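Local coordinates for cytokinesis protein 2 (Saccharomyces cerevisiae, PDB 4WPE) that forms septin-associated and medial-actin-associated rings and mediates the cytoskeletal rearrangements of cytokinesis, binding phospholipids through its F-BAR domain, at the interface of chains A and B. Residues are numbered along the deposited sequence; one frame, centred on the assembly and turned at random. Chains: chain A/B, Cytokinesis protein 2.

The interface of chains A and B. Residues chain A 268, 271-272, 276; chain B 10-11, 14-15.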
# COMPACT_ATOMS: atom_id res chain seq x y z
N ILE A 268 23.26 13.54 -24.47
CA ILE A 268 23.49 14.51 -25.53
C ILE A 268 24.58 14.02 -26.48
O ILE A 268 24.47 14.15 -27.70
CB ILE A 268 23.86 15.89 -24.95
CG1 ILE A 268 22.64 16.51 -24.27
CG2 ILE A 268 24.38 16.81 -26.03
CD1 ILE A 268 22.97 17.61 -23.30
N PHE A 271 23.12 10.95 -28.62
CA PHE A 271 22.08 11.38 -29.55
C PHE A 271 22.68 12.09 -30.76
O PHE A 271 22.24 11.88 -31.89
CB PHE A 271 21.08 12.31 -28.85
CG PHE A 271 19.90 12.70 -29.70
CD1 PHE A 271 18.73 11.97 -29.65
CD2 PHE A 271 19.97 13.80 -30.54
CE1 PHE A 271 17.64 12.32 -30.43
CE2 PHE A 271 18.88 14.16 -31.33
CZ PHE A 271 17.72 13.42 -31.27
N SER A 272 23.69 12.92 -30.52
CA SER A 272 24.34 13.66 -31.59
C SER A 272 25.13 12.72 -32.49
O SER A 272 25.29 12.97 -33.69
CB SER A 272 25.26 14.74 -31.01
OG SER A 272 24.53 15.63 -30.18
N GLY A 276 23.24 13.18 -35.89
CA GLY A 276 23.89 14.39 -36.37
C GLY A 276 23.81 14.49 -37.88
O GLY A 276 23.97 13.50 -38.58
N SER B 10 28.11 17.08 -29.67
CA SER B 10 27.08 17.87 -29.00
C SER B 10 26.03 18.42 -30.00
O SER B 10 26.08 18.12 -31.19
CB SER B 10 27.71 19.03 -28.23
OG SER B 10 28.42 19.90 -29.10
N TYR B 11 25.09 19.22 -29.50
CA TYR B 11 24.02 19.76 -30.34
C TYR B 11 24.51 20.86 -31.28
O TYR B 11 24.05 20.96 -32.42
CB TYR B 11 22.87 20.31 -29.49
CG TYR B 11 21.95 19.27 -28.88
CD1 TYR B 11 20.69 19.63 -28.40
CD2 TYR B 11 22.33 17.94 -28.78
CE1 TYR B 11 19.84 18.69 -27.84
CE2 TYR B 11 21.48 16.99 -28.22
CZ TYR B 11 20.24 17.38 -27.75
OH TYR B 11 19.40 16.45 -27.19
N CYS B 14 27.15 19.07 -34.16
CA CYS B 14 26.87 17.99 -35.09
C CYS B 14 25.60 18.15 -35.94
O CYS B 14 25.23 17.22 -36.66
CB CYS B 14 26.77 16.67 -34.32
SG CYS B 14 28.26 16.27 -33.40
N PHE B 15 24.95 19.30 -35.87
CA PHE B 15 23.69 19.45 -36.59
C PHE B 15 23.70 20.60 -37.59
O PHE B 15 22.81 21.45 -37.59
CB PHE B 15 22.54 19.62 -35.60
CG PHE B 15 22.31 18.40 -34.75
CD1 PHE B 15 21.41 17.42 -35.15
CD2 PHE B 15 23.01 18.22 -33.57
CE1 PHE B 15 21.21 16.30 -34.38
CE2 PHE B 15 22.81 17.10 -32.79
CZ PHE B 15 21.91 16.13 -33.20
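A:Ser272, on the C-terminal helix 264-275 of one F-BAR domain, meets the short N-terminal helix 11-14 of the other and its flanks. F-BAR domains are typically antiparallel, elongated helical dimers; here the tail of one subunit lies against the start of its partner, and the two-fold axis repeats the patch with the chains exchanged. The hydroxyl OG of A:Ser272 lies 3.1 Å from the backbone carbonyl O of B:Ser10. OG of A:Ser272 is 2.9 Å from O of A:Ile268, one turn back, and donates to it there. The two oxygens subtend about 135° at OG, too far apart for one proton to serve both, so a bond to B:Ser10 would probably need the hydroxyl to turn away from its own helix. A chi1 of -58°, with OG beside the backbone N, turns the hydroxyl back toward the A:Ile268 carbonyl. Aromatic carbons border the same oxygen: CE2 of B:Phe15 approaches OG of A:Ser272 at 3.5 Å, with OG in the plane of the ring at its edge, and CD2 of B:Tyr11 comes from another direction. The CG2 methyl of A:Ile268, the branch anti to the backbone N, sits above the plane of the B:Tyr11 ring but outboard of its CD2–CE2 edge, 3.6 Å from CD2 and equally near CE2. B:Phe15 presses its far end, CZ, against CA of A:Ser272 at 3.8 Å. CZ of B:Phe15 also touches CD2 of A:Phe271 at 4.0 Å. These two phenylalanines meet rim to rim, their ring planes inclined by about 27°. Just past the helix end, CA of A:Gly276 covers one face of the B:Phe15 ring, offset toward CE1.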